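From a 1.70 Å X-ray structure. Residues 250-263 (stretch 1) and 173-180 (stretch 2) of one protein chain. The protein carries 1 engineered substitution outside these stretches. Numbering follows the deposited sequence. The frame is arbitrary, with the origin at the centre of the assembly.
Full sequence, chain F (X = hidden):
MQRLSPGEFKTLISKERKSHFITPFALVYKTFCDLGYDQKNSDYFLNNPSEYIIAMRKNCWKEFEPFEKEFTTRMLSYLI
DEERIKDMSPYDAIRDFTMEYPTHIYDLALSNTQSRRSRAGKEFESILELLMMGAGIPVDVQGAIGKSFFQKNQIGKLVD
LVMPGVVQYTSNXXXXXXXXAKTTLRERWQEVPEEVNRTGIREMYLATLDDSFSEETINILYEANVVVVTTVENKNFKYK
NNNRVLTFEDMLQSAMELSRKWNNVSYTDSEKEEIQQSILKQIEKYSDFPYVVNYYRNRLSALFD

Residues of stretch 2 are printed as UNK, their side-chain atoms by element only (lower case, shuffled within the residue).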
# COMPACT_ATOMS: atom_id res chain seq x y z
N ASP F 250 -14.19 17.10 -16.96
CA ASP F 250 -13.42 18.32 -16.81
C ASP F 250 -12.01 18.07 -17.34
O ASP F 250 -11.48 18.86 -18.15
CB ASP F 250 -13.33 18.71 -15.33
CG ASP F 250 -14.66 19.08 -14.71
OD1 ASP F 250 -15.57 19.58 -15.43
OD2 ASP F 250 -14.77 18.96 -13.46
N MET F 251 -11.42 16.97 -16.89
CA MET F 251 -10.06 16.60 -17.29
C MET F 251 -9.94 16.45 -18.79
O MET F 251 -8.98 16.95 -19.38
CB MET F 251 -9.60 15.32 -16.59
CG MET F 251 -8.11 15.08 -16.85
SD MET F 251 -7.57 13.56 -16.03
CE MET F 251 -8.23 12.35 -17.14
N LEU F 252 -10.88 15.74 -19.41
CA LEU F 252 -10.82 15.52 -20.86
C LEU F 252 -10.95 16.82 -21.65
O LEU F 252 -10.29 17.02 -22.67
CB LEU F 252 -11.87 14.52 -21.30
CG LEU F 252 -11.39 13.07 -21.35
CD1 LEU F 252 -10.43 12.87 -22.54
CD2 LEU F 252 -10.67 12.59 -20.04
N GLN F 253 -11.78 17.71 -21.16
CA GLN F 253 -11.94 19.00 -21.80
C GLN F 253 -10.61 19.76 -21.75
O GLN F 253 -10.17 20.32 -22.76
CB GLN F 253 -13.03 19.79 -21.10
CG GLN F 253 -13.33 21.08 -21.83
CD GLN F 253 -13.80 20.84 -23.28
OE1 GLN F 253 -14.57 19.92 -23.56
NE2 GLN F 253 -13.33 21.70 -24.19
N SER F 254 -9.96 19.74 -20.60
CA SER F 254 -8.65 20.40 -20.46
C SER F 254 -7.61 19.73 -21.37
O SER F 254 -6.84 20.42 -22.04
CB SER F 254 -8.21 20.35 -18.99
OG SER F 254 -9.09 21.17 -18.24
N ALA F 255 -7.63 18.40 -21.45
CA ALA F 255 -6.65 17.70 -22.28
C ALA F 255 -6.85 18.03 -23.73
O ALA F 255 -5.89 18.24 -24.47
CB ALA F 255 -6.74 16.17 -22.07
N MET F 256 -8.11 18.12 -24.13
CA MET F 256 -8.44 18.37 -25.52
C MET F 256 -8.00 19.78 -25.87
O MET F 256 -7.39 20.00 -26.93
CB MET F 256 -9.94 18.21 -25.74
CG MET F 256 -10.34 18.32 -27.20
SD MET F 256 -9.54 17.13 -28.29
CE MET F 256 -9.88 17.88 -29.90
N GLU F 257 -8.25 20.72 -24.96
CA GLU F 257 -7.85 22.11 -25.23
C GLU F 257 -6.35 22.25 -25.36
O GLU F 257 -5.88 22.95 -26.26
CB GLU F 257 -8.39 23.07 -24.17
CG GLU F 257 -9.89 23.16 -24.16
CD GLU F 257 -10.45 23.79 -22.89
OE1 GLU F 257 -9.71 23.93 -21.88
OE2 GLU F 257 -11.66 24.12 -22.91
N LEU F 258 -5.60 21.57 -24.48
CA LEU F 258 -4.12 21.63 -24.55
C LEU F 258 -3.61 20.90 -25.78
O LEU F 258 -2.66 21.36 -26.41
CB LEU F 258 -3.46 21.05 -23.30
CG LEU F 258 -3.55 21.88 -22.03
CD1 LEU F 258 -3.15 21.05 -20.81
CD2 LEU F 258 -2.71 23.17 -22.11
N SER F 259 -4.25 19.79 -26.13
CA SER F 259 -3.84 19.00 -27.29
C SER F 259 -3.89 19.79 -28.60
O SER F 259 -3.05 19.58 -29.48
CB SER F 259 -4.71 17.74 -27.40
OG SER F 259 -5.94 18.03 -28.03
N ARG F 260 -4.85 20.70 -28.72
CA ARG F 260 -4.96 21.53 -29.92
C ARG F 260 -3.73 22.39 -30.15
O ARG F 260 -3.45 22.78 -31.29
CB ARG F 260 -6.19 22.43 -29.88
CG ARG F 260 -7.51 21.71 -29.80
CD ARG F 260 -8.61 22.74 -29.95
NE ARG F 260 -9.55 22.68 -28.83
CZ ARG F 260 -10.63 21.91 -28.78
NH1 ARG F 260 -10.95 21.10 -29.79
NH2 ARG F 260 -11.40 21.95 -27.70
N LYS F 261 -3.01 22.70 -29.08
CA LYS F 261 -1.78 23.48 -29.18
C LYS F 261 -0.63 22.67 -29.82
O LYS F 261 0.39 23.23 -30.24
CB LYS F 261 -1.38 24.03 -27.81
CG LYS F 261 -2.47 24.84 -27.13
CD LYS F 261 -2.05 25.17 -25.72
CE LYS F 261 -3.19 25.74 -24.90
NZ LYS F 261 -3.54 27.12 -25.30
N TRP F 262 -0.83 21.37 -29.92
CA TRP F 262 0.17 20.47 -30.46
C TRP F 262 -0.17 20.00 -31.87
O TRP F 262 0.59 19.25 -32.48
CB TRP F 262 0.31 19.28 -29.52
CG TRP F 262 0.84 19.70 -28.21
CD1 TRP F 262 0.13 19.93 -27.07
CD2 TRP F 262 2.20 20.00 -27.91
NE1 TRP F 262 0.99 20.34 -26.05
CE2 TRP F 262 2.26 20.37 -26.54
CE3 TRP F 262 3.39 19.95 -28.65
CZ2 TRP F 262 3.46 20.72 -25.90
CZ3 TRP F 262 4.58 20.30 -28.03
CH2 TRP F 262 4.61 20.68 -26.66
N ASN F 263 -1.31 20.47 -32.38
CA ASN F 263 -1.84 20.02 -33.66
C ASN F 263 -0.91 20.19 -34.85
O ASN F 263 -0.50 19.20 -35.47
CB ASN F 263 -3.18 20.68 -33.96
CG ASN F 263 -4.32 19.72 -33.85
OD1 ASN F 263 -4.37 18.72 -34.57
ND2 ASN F 263 -5.26 20.02 -32.95
N UNK F 173 7.81 21.64 -20.36
CA UNK F 173 6.57 21.14 -19.75
C UNK F 173 5.39 22.07 -19.97
O UNK F 173 4.27 21.73 -19.69
n UNK F 173 8.86 22.55 -14.10
c UNK F 173 6.77 20.84 -18.26
c UNK F 173 8.40 22.90 -15.46
c UNK F 173 7.73 21.69 -16.10
c UNK F 173 7.16 22.09 -17.45
N UNK F 174 5.64 23.26 -20.49
CA UNK F 174 4.54 24.13 -20.87
C UNK F 174 3.55 23.44 -21.83
O UNK F 174 3.95 22.73 -22.77
c UNK F 174 4.07 26.44 -21.91
c UNK F 174 4.75 27.78 -22.15
n UNK F 174 2.45 30.54 -21.37
c UNK F 174 5.10 25.41 -21.49
n UNK F 174 3.75 28.86 -22.24
c UNK F 174 3.35 29.59 -21.20
n UNK F 174 3.86 29.40 -20.00
N UNK F 175 2.25 23.63 -21.58
CA UNK F 175 1.17 23.08 -22.40
C UNK F 175 1.12 21.57 -22.42
O UNK F 175 0.55 21.00 -23.34
n UNK F 175 1.52 25.89 -24.75
c UNK F 175 0.86 25.13 -23.87
c UNK F 175 1.19 23.65 -23.83
o UNK F 175 0.01 25.60 -23.11
N UNK F 176 1.70 20.93 -21.39
CA UNK F 176 1.58 19.49 -21.24
C UNK F 176 0.56 19.12 -20.15
O UNK F 176 0.08 19.98 -19.35
c UNK F 176 2.94 18.81 -20.94
o UNK F 176 3.40 19.25 -19.66
c UNK F 176 4.01 19.14 -22.02
N UNK F 177 0.22 17.84 -20.11
CA UNK F 177 -0.66 17.36 -19.04
C UNK F 177 -0.11 16.03 -18.57
O UNK F 177 0.29 15.20 -19.40
s UNK F 177 -4.69 16.43 -18.93
c UNK F 177 -2.11 17.18 -19.52
c UNK F 177 -4.96 18.10 -19.28
c UNK F 177 -2.96 16.57 -18.44
N UNK F 178 -0.05 15.83 -17.25
CA UNK F 178 0.37 14.57 -16.67
C UNK F 178 -0.75 14.00 -15.86
O UNK F 178 -1.40 14.72 -15.11
c UNK F 178 1.56 14.77 -15.71
c UNK F 178 2.81 15.41 -16.33
c UNK F 178 3.86 15.55 -15.26
c UNK F 178 3.32 14.60 -17.50
N UNK F 179 -0.95 12.70 -16.01
CA UNK F 179 -2.01 11.98 -15.31
C UNK F 179 -1.46 10.79 -14.55
O UNK F 179 -0.76 9.95 -15.14
c UNK F 179 -4.45 12.24 -18.36
c UNK F 179 -4.22 10.75 -15.52
c UNK F 179 -3.10 11.50 -16.29
c UNK F 179 -3.65 12.68 -17.11
N UNK F 180 -1.79 10.73 -13.26
CA UNK F 180 -1.53 9.55 -12.39
C UNK F 180 -2.88 8.93 -12.03
O UNK F 180 -3.93 9.58 -12.19
o UNK F 180 -0.60 8.85 -10.24
c UNK F 180 -0.83 9.99 -11.09

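Position 173 carries four side-chain carbons in an unbranched row ending in a nitrogen, and its CA-to-CB bond points away from the helix, which it does not touch. This is the pattern of a lysine, Lys173, whose terminal nitrogen is hydrogen-bonded elsewhere in the structure. Position 174 has three carbons, a nitrogen, and then a carbon bearing two more nitrogens, a guanidinium group. The chain is extended and leaves stretch 1 alone; the backbone O lies 3.8 Å from Trp262 CZ2, near the plane of the indole at its edge. The residue is Arg174.

At position 175 two carbons are followed by one oxygen and one nitrogen on the second, a short planar amide, with phi/psi of 63/23. CB points toward stretch 1, and the side-chain oxygen sits 3.4 Å from Lys261 CD and 3.8 Å from Leu258 CD2, against aliphatic carbons in both cases. An amide this short is asparagine, Asn175, and its positive phi suits the third position of the type II turn that begins at Lys173.

Position 176 has a CB that carries one oxygen and one carbon. CB points away from the helix, yet the methyl carbon comes within 4.2 Å of Trp262 CZ2, and the backbone O lies 3.7 Å from Leu258 CD1. It is a threonine, Thr176, and closes the turn: its OG1 donates to Lys173 O at 2.6 Å, and its N reaches the same oxygen at 3.2 Å.

An unbranched chain of two carbons, a sulfur and a carbon occupies position 177; its sulfur lies 3.8 Å from Ala255 CB and its last carbon 3.5 Å from Ala255 N. A thioether chain of this length is a methionine, Met177. Position 178 has four carbons forked at the second, out of reach of the helix: Leu178. At position 179 four carbons fork at the first, one arm two carbons long, and the end of that arm lies 4.0 Å from Met251 CE; the residue is Ile179. Position 180, one carbon and then an oxygen, is also out of reach; it is Ser180.

The contact combines packing with one directed bond. Helix and strand run roughly antiparallel, at 148°, and alternation along the strand turns Met177 and Ile179 toward the helix. Met177 lies against Met251, Ala255 and Leu258, with its CE 3.8 Å from Leu258 CD1. Before the strand, Trp262 ties the turn to stretch 1: its NE1 donates to Asn175 O at 2.8 Å and 169°, a nearly straight hydrogen bond to a backbone acceptor.

Stretch 2 173-180: KRNTMLIS
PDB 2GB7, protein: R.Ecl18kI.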